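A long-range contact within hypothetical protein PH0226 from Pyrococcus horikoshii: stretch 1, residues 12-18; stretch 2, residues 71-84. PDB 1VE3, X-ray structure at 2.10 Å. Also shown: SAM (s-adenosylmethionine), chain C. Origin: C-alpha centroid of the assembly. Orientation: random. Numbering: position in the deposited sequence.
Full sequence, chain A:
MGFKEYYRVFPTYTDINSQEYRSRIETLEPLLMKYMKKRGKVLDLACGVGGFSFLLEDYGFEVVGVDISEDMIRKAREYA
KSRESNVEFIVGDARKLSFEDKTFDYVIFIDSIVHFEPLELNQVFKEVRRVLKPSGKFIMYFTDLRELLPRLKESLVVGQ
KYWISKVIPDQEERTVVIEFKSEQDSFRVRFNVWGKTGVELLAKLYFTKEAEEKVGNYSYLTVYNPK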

ATOM      1  N   THR A  12       6.626   5.711  -1.300  1.00 30.88           N
ATOM      2  CA  THR A  12       6.737   4.432  -2.001  1.00 31.97           C
ATOM      3  C   THR A  12       7.926   3.545  -1.630  1.00 30.07           C
ATOM      4  O   THR A  12       7.793   2.330  -1.539  1.00 30.63           O
ATOM      5  CB  THR A  12       6.778   4.646  -3.526  1.00 31.84           C
ATOM      6  OG1 THR A  12       5.778   5.601  -3.897  1.00 36.10           O
ATOM      7  CG2 THR A  12       6.501   3.340  -4.250  1.00 31.93           C
ATOM      8  N   TYR A  13       9.086   4.142  -1.400  1.00 29.02           N
ATOM      9  CA  TYR A  13      10.253   3.339  -1.080  1.00 29.25           C
ATOM     10  C   TYR A  13      10.855   3.644   0.287  1.00 30.89           C
ATOM     11  O   TYR A  13      11.884   3.069   0.659  1.00 29.48           O
ATOM     12  CB  TYR A  13      11.304   3.537  -2.173  1.00 30.09           C
ATOM     13  CG  TYR A  13      10.756   3.343  -3.576  1.00 29.63           C
ATOM     14  CD1 TYR A  13      10.477   2.063  -4.071  1.00 31.91           C
ATOM     15  CD2 TYR A  13      10.534   4.436  -4.411  1.00 29.49           C
ATOM     16  CE1 TYR A  13       9.996   1.881  -5.373  1.00 32.91           C
ATOM     17  CE2 TYR A  13      10.051   4.269  -5.708  1.00 31.49           C
ATOM     18  CZ  TYR A  13       9.787   2.993  -6.181  1.00 33.76           C
ATOM     19  OH  TYR A  13       9.316   2.835  -7.459  1.00 35.67           O
ATOM     20  N   THR A  14      10.209   4.525   1.046  1.00 29.94           N
ATOM     21  CA  THR A  14      10.742   4.893   2.351  1.00 32.29           C
ATOM     22  C   THR A  14       9.802   4.745   3.537  1.00 30.76           C
ATOM     23  O   THR A  14      10.262   4.692   4.669  1.00 30.36           O
ATOM     24  CB  THR A  14      11.283   6.334   2.329  1.00 32.74           C
ATOM     25  OG1 THR A  14      10.260   7.225   1.861  1.00 35.08           O
ATOM     26  CG2 THR A  14      12.485   6.425   1.400  1.00 33.26           C
ATOM     27  N   ASP A  15       8.499   4.658   3.283  1.00 32.05           N
ATOM     28  CA  ASP A  15       7.524   4.520   4.364  1.00 32.15           C
ATOM     29  C   ASP A  15       6.819   3.170   4.299  1.00 32.50           C
ATOM     30  O   ASP A  15       5.763   3.033   3.678  1.00 31.15           O
ATOM     31  CB  ASP A  15       6.495   5.653   4.291  1.00 33.29           C
ATOM     32  CG  ASP A  15       5.511   5.624   5.447  1.00 32.50           C
ATOM     33  OD1 ASP A  15       5.544   4.668   6.250  1.00 31.68           O
ATOM     34  OD2 ASP A  15       4.701   6.563   5.545  1.00 37.01           O
ATOM     35  N   ILE A  16       7.410   2.183   4.966  1.00 34.08           N
ATOM     36  CA  ILE A  16       6.898   0.815   4.988  1.00 35.16           C
ATOM     37  C   ILE A  16       5.429   0.684   5.358  1.00 34.00           C
ATOM     38  O   ILE A  16       4.792  -0.297   4.990  1.00 35.16           O
ATOM     39  CB  ILE A  16       7.738  -0.080   5.946  1.00 36.52           C
ATOM     40  CG1 ILE A  16       9.179  -0.180   5.430  1.00 38.39           C
ATOM     41  CG2 ILE A  16       7.141  -1.478   6.025  1.00 36.20           C
ATOM     42  CD1 ILE A  16      10.100  -1.002   6.322  1.00 41.48           C
ATOM     43  N   ASN A  17       4.879   1.658   6.075  1.00 34.99           N
ATOM     44  CA  ASN A  17       3.466   1.579   6.449  1.00 36.06           C
ATOM     45  C   ASN A  17       2.526   2.378   5.543  1.00 35.82           C
ATOM     46  O   ASN A  17       1.311   2.379   5.752  1.00 35.48           O
ATOM     47  CB  ASN A  17       3.273   2.008   7.903  1.00 39.12           C
ATOM     48  CG  ASN A  17       3.849   1.004   8.881  1.00 41.73           C
ATOM     49  OD1 ASN A  17       3.503  -0.179   8.849  1.00 43.71           O
ATOM     50  ND2 ASN A  17       4.732   1.469   9.758  1.00 41.44           N
ATOM     51  N   SER A  18       3.076   3.047   4.533  1.00 34.35           N
ATOM     52  CA  SER A  18       2.244   3.811   3.612  1.00 32.43           C
ATOM     53  C   SER A  18       1.480   2.853   2.708  1.00 32.70           C
ATOM     54  O   SER A  18       1.873   1.692   2.542  1.00 31.00           O
ATOM     55  CB  SER A  18       3.098   4.732   2.740  1.00 33.26           C
ATOM     56  OG  SER A  18       3.877   3.994   1.810  1.00 33.78           O
TER
HETATM   57  N   SAM C 302      14.582  -2.791  -2.796  1.00 30.04           N
HETATM   58  CA  SAM C 302      14.015  -1.505  -2.297  1.00 31.39           C
HETATM   59  C   SAM C 302      12.497  -1.627  -2.187  1.00 32.52           C
HETATM   60  O   SAM C 302      11.934  -1.091  -1.223  1.00 33.99           O
HETATM   61  OXT SAM C 302      11.933  -2.280  -3.120  1.00 30.23           O
HETATM   62  CB  SAM C 302      14.354  -0.436  -3.286  1.00 31.94           C
HETATM   63  CG  SAM C 302      14.389   0.895  -2.718  1.00 30.17           C
HETATM   64  SD  SAM C 302      14.797   2.227  -3.916  1.00 30.17           S
HETATM   65  CE  SAM C 302      13.579   2.204  -5.073  1.00 27.33           C
HETATM   66  C5' SAM C 302      16.416   1.786  -4.563  1.00 25.73           C
HETATM   67  C4' SAM C 302      17.629   1.660  -3.504  1.00 23.98           C
HETATM   68  O4' SAM C 302      18.857   1.284  -4.219  1.00 23.29           O
HETATM   69  C3' SAM C 302      18.016   2.981  -2.857  1.00 23.85           C
HETATM   70  O3' SAM C 302      17.573   2.654  -1.448  1.00 27.01           O
HETATM   71  C2' SAM C 302      19.498   3.121  -2.797  1.00 24.95           C
HETATM   72  O2' SAM C 302      20.197   3.588  -1.685  1.00 26.57           O
HETATM   73  C1' SAM C 302      19.907   1.717  -3.381  1.00 22.86           C
HETATM   74  N9  SAM C 302      21.180   1.757  -4.112  1.00 25.14           N
HETATM   75  C8  SAM C 302      21.643   2.565  -5.150  1.00 25.82           C
HETATM   76  N7  SAM C 302      22.862   2.280  -5.539  1.00 24.82           N
HETATM   77  C5  SAM C 302      23.237   1.247  -4.737  1.00 26.80           C
HETATM   78  C6  SAM C 302      24.452   0.441  -4.615  1.00 25.10           C
HETATM   79  N6  SAM C 302      25.529   0.639  -5.394  1.00 24.75           N
HETATM   80  N1  SAM C 302      24.511  -0.584  -3.646  1.00 26.53           N
HETATM   81  C2  SAM C 302      23.432  -0.815  -2.831  1.00 25.85           C
HETATM   82  N3  SAM C 302      22.258  -0.125  -2.861  1.00 25.42           N
HETATM   83  C4  SAM C 302      22.211   0.901  -3.838  1.00 24.20           C
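Stretch 2, residues 71-84: DMIRKAREYAKSRE

No direct hydrogen bond joins the two stretches, although 400 Å² of surface is buried between them; their polar links run through two waters. Stretch 2 is helical from Asp71 to Ser82, continuing a helix that begins earlier, and ends in a Schellman motif at Glu84, whose phi is positive. It runs alongside the irregular stretch 1 in the same general direction, with Thr14 nearest Met72 (CA to CA, 7.5 Å) and Ile16 nearest Tyr79 (CA to CA, 8.3 Å). The helix residues that make contact, Met72, Lys75 and Tyr79, recur every three or four positions and so share one side, and Arg83, four residues after Tyr79, extends this row.

Tyr79 is central. Ile16 points toward the helix and lays CD1 over one face of the tyrosine ring, 3.8 Å from its centroid, in a CH-pi contact. Upstream, the selenomethionine Met72 brings CE to 3.5 Å from CG2 of Thr14. Water 1 donates to Thr14 O (3.0 Å from its oxygen) and accepts from Lys75 NZ (2.8 Å). Farther along, Arg83 NH2 approaches Ile16 CG2 at 3.4 Å, and water 2 bridges that NH2 (3.1 Å) to Ile16 O (3.0 Å). The type I turn from Asp15 to Ser18, closed by Ser18 N to Asp15 O at 2.8 Å, carries Ile16 at its second position.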

ATOM      1  N   ASP A  71      21.124   6.660   5.266  1.00 39.37           N
ATOM      2  CA  ASP A  71      19.771   7.022   5.682  1.00 39.96           C
ATOM      3  C   ASP A  71      18.792   5.858   5.552  1.00 40.09           C
ATOM      4  O   ASP A  71      17.972   5.625   6.443  1.00 37.98           O
ATOM      5  CB  ASP A  71      19.253   8.204   4.860  1.00 42.88           C
ATOM      6  CG  ASP A  71      20.200   9.385   4.871  1.00 47.34           C
ATOM      7  OD1 ASP A  71      20.634   9.797   5.970  1.00 48.18           O
ATOM      8  OD2 ASP A  71      20.506   9.907   3.775  1.00 51.61           O
HETATM    9  N   MSE A  72      18.866   5.141   4.433  1.00 38.88           N
HETATM   10  CA  MSE A  72      17.985   3.998   4.212  1.00 38.77           C
HETATM   11  C   MSE A  72      18.220   2.965   5.305  1.00 36.60           C
HETATM   12  O   MSE A  72      17.280   2.459   5.910  1.00 35.42           O
HETATM   13  CB  MSE A  72      18.265   3.366   2.843  1.00 40.16           C
HETATM   14  CG  MSE A  72      17.846   4.231   1.659  1.00 42.20           C
HETATM   15 SE   MSE A  72      15.934   4.512   1.605  1.00 44.21          SE
HETATM   16  CE  MSE A  72      15.929   6.417   1.944  1.00 46.19           C
ATOM     17  N   ILE A  73      19.491   2.663   5.548  1.00 34.46           N
ATOM     18  CA  ILE A  73      19.877   1.691   6.556  1.00 35.48           C
ATOM     19  C   ILE A  73      19.467   2.131   7.962  1.00 36.79           C
ATOM     20  O   ILE A  73      19.010   1.313   8.761  1.00 36.53           O
ATOM     21  CB  ILE A  73      21.402   1.437   6.506  1.00 34.39           C
ATOM     22  CG1 ILE A  73      21.771   0.826   5.149  1.00 33.62           C
ATOM     23  CG2 ILE A  73      21.824   0.497   7.631  1.00 34.97           C
ATOM     24  CD1 ILE A  73      21.077  -0.499   4.861  1.00 31.22           C
ATOM     25  N   ARG A  74      19.618   3.417   8.258  1.00 39.10           N
ATOM     26  CA  ARG A  74      19.237   3.931   9.570  1.00 43.00           C
ATOM     27  C   ARG A  74      17.744   3.704   9.820  1.00 43.37           C
ATOM     28  O   ARG A  74      17.356   3.223  10.883  1.00 44.05           O
ATOM     29  CB  ARG A  74      19.565   5.424   9.687  1.00 44.98           C
ATOM     30  CG  ARG A  74      19.383   5.981  11.103  1.00 47.82           C
ATOM     31  CD  ARG A  74      19.810   7.440  11.212  1.00 50.98           C
ATOM     32  NE  ARG A  74      19.101   8.295  10.261  1.00 55.07           N
ATOM     33  CZ  ARG A  74      19.638   8.784   9.147  1.00 56.86           C
ATOM     34  NH1 ARG A  74      20.900   8.516   8.833  1.00 57.60           N
ATOM     35  NH2 ARG A  74      18.903   9.533   8.334  1.00 58.01           N
ATOM     36  N   LYS A  75      16.908   4.047   8.844  1.00 43.46           N
ATOM     37  CA  LYS A  75      15.469   3.848   8.995  1.00 43.94           C
ATOM     38  C   LYS A  75      15.141   2.360   9.092  1.00 42.58           C
ATOM     39  O   LYS A  75      14.254   1.956   9.844  1.00 41.86           O
ATOM     40  CB  LYS A  75      14.697   4.443   7.812  1.00 45.55           C
ATOM     41  CG  LYS A  75      14.353   5.918   7.900  1.00 48.90           C
ATOM     42  CD  LYS A  75      13.407   6.298   6.754  1.00 50.18           C
ATOM     43  CE  LYS A  75      13.196   7.802   6.661  1.00 52.75           C
ATOM     44  NZ  LYS A  75      12.333   8.178   5.503  1.00 52.48           N
ATOM     45  N   ALA A  76      15.858   1.550   8.323  1.00 42.03           N
ATOM     46  CA  ALA A  76      15.632   0.111   8.312  1.00 41.60           C
ATOM     47  C   ALA A  76      15.755  -0.441   9.725  1.00 42.15           C
ATOM     48  O   ALA A  76      14.897  -1.191  10.184  1.00 40.13           O
ATOM     49  CB  ALA A  76      16.636  -0.575   7.386  1.00 38.77           C
ATOM     50  N   ARG A  77      16.827  -0.057  10.408  1.00 42.56           N
ATOM     51  CA  ARG A  77      17.075  -0.512  11.768  1.00 45.19           C
ATOM     52  C   ARG A  77      15.961  -0.124  12.733  1.00 46.24           C
ATOM     53  O   ARG A  77      15.545  -0.936  13.560  1.00 47.50           O
ATOM     54  CB  ARG A  77      18.429   0.014  12.240  1.00 45.06           C
ATOM     55  CG  ARG A  77      19.575  -0.745  11.588  1.00 47.75           C
ATOM     56  CD  ARG A  77      20.912  -0.046  11.692  1.00 47.59           C
ATOM     57  NE  ARG A  77      21.947  -0.867  11.074  1.00 46.98           N
ATOM     58  CZ  ARG A  77      23.147  -0.426  10.712  1.00 46.95           C
ATOM     59  NH1 ARG A  77      23.478   0.844  10.900  1.00 45.19           N
ATOM     60  NH2 ARG A  77      24.014  -1.261  10.153  1.00 46.71           N
ATOM     61  N   GLU A  78      15.468   1.106  12.628  1.00 47.04           N
ATOM     62  CA  GLU A  78      14.382   1.546  13.499  1.00 47.97           C
ATOM     63  C   GLU A  78      13.126   0.722  13.229  1.00 47.75           C
ATOM     64  O   GLU A  78      12.378   0.405  14.153  1.00 47.61           O
ATOM     65  CB  GLU A  78      14.093   3.027  13.283  1.00 49.34           C
ATOM     66  CG  GLU A  78      15.269   3.915  13.632  1.00 53.10           C
ATOM     67  CD  GLU A  78      15.000   5.371  13.345  1.00 54.90           C
ATOM     68  OE1 GLU A  78      14.043   5.925  13.929  1.00 56.79           O
ATOM     69  OE2 GLU A  78      15.747   5.962  12.537  1.00 56.05           O
ATOM     70  N   TYR A  79      12.891   0.380  11.962  1.00 46.89           N
ATOM     71  CA  TYR A  79      11.725  -0.432  11.618  1.00 47.39           C
ATOM     72  C   TYR A  79      11.897  -1.825  12.197  1.00 48.08           C
ATOM     73  O   TYR A  79      10.943  -2.429  12.684  1.00 47.73           O
ATOM     74  CB  TYR A  79      11.544  -0.535  10.099  1.00 45.83           C
ATOM     75  CG  TYR A  79      10.831   0.649   9.485  1.00 45.86           C
ATOM     76  CD1 TYR A  79       9.560   1.027   9.927  1.00 44.79           C
ATOM     77  CD2 TYR A  79      11.418   1.389   8.460  1.00 44.42           C
ATOM     78  CE1 TYR A  79       8.891   2.112   9.360  1.00 44.33           C
ATOM     79  CE2 TYR A  79      10.758   2.476   7.887  1.00 44.74           C
ATOM     80  CZ  TYR A  79       9.495   2.833   8.342  1.00 44.77           C
ATOM     81  OH  TYR A  79       8.830   3.900   7.772  1.00 42.50           O
ATOM     82  N   ALA A  80      13.124  -2.331  12.136  1.00 49.49           N
ATOM     83  CA  ALA A  80      13.435  -3.655  12.656  1.00 50.35           C
ATOM     84  C   ALA A  80      13.259  -3.650  14.169  1.00 51.55           C
ATOM     85  O   ALA A  80      12.808  -4.633  14.759  1.00 50.50           O
ATOM     86  CB  ALA A  80      14.863  -4.037  12.293  1.00 49.82           C
ATOM     87  N   LYS A  81      13.618  -2.533  14.792  1.00 52.78           N
ATOM     88  CA  LYS A  81      13.497  -2.398  16.237  1.00 55.07           C
ATOM     89  C   LYS A  81      12.020  -2.428  16.622  1.00 55.37           C
ATOM     90  O   LYS A  81      11.599  -3.241  17.447  1.00 55.71           O
ATOM     91  CB  LYS A  81      14.135  -1.085  16.696  1.00 56.59           C
ATOM     92  CG  LYS A  81      14.429  -1.010  18.185  1.00 58.13           C
ATOM     93  CD  LYS A  81      15.108   0.308  18.537  1.00 59.12           C
ATOM     94  CE  LYS A  81      15.591   0.337  19.984  1.00 60.10           C
ATOM     95  NZ  LYS A  81      14.488   0.141  20.964  1.00 60.47           N
ATOM     96  N   SER A  82      11.234  -1.549  16.006  1.00 55.10           N
ATOM     97  CA  SER A  82       9.806  -1.472  16.293  1.00 55.59           C
ATOM     98  C   SER A  82       9.074  -2.772  15.979  1.00 56.06           C
ATOM     99  O   SER A  82       8.083  -3.101  16.629  1.00 56.31           O
ATOM    100  CB  SER A  82       9.166  -0.321  15.512  1.00 55.35           C
ATOM    101  OG  SER A  82       9.286  -0.517  14.118  1.00 56.93           O
ATOM    102  N   ARG A  83       9.555  -3.511  14.985  1.00 56.84           N
ATOM    103  CA  ARG A  83       8.920  -4.774  14.630  1.00 58.03           C
ATOM    104  C   ARG A  83       9.610  -5.949  15.305  1.00 57.74           C
ATOM    105  O   ARG A  83       9.218  -7.098  15.109  1.00 57.40           O
ATOM    106  CB  ARG A  83       8.925  -4.984  13.111  1.00 59.27           C
ATOM    107  CG  ARG A  83       7.998  -4.049  12.354  1.00 60.79           C
ATOM    108  CD  ARG A  83       7.744  -4.553  10.950  1.00 61.04           C
ATOM    109  NE  ARG A  83       6.776  -3.724  10.241  1.00 61.11           N
ATOM    110  CZ  ARG A  83       6.324  -3.988   9.020  1.00 61.24           C
ATOM    111  NH1 ARG A  83       6.751  -5.065   8.375  1.00 59.84           N
ATOM    112  NH2 ARG A  83       5.453  -3.170   8.441  1.00 60.20           N
ATOM    113  N   GLU A  84      10.632  -5.657  16.105  1.00 57.65           N
ATOM    114  CA  GLU A  84      11.378  -6.702  16.795  1.00 57.86           C
ATOM    115  C   GLU A  84      11.811  -7.761  15.786  1.00 57.07           C
ATOM    116  O   GLU A  84      11.439  -8.928  15.880  1.00 56.70           O
ATOM    117  CB  GLU A  84      10.514  -7.314  17.903  1.00 58.28           C
ATOM    118  CG  GLU A  84      10.407  -6.417  19.132  1.00 59.00           C
ATOM    119  CD  GLU A  84       9.360  -6.882  20.130  1.00 61.13           C
ATOM    120  OE1 GLU A  84       9.391  -6.395  21.284  1.00 60.30           O
ATOM    121  OE2 GLU A  84       8.506  -7.720  19.762  1.00 59.73           O
TER
HETATM  122  O   HOH W   1      10.315   6.776   6.883  1.00 49.39           O
HETATM  123  O   HOH W   2       4.753  -3.218   5.462  1.00 53.05           O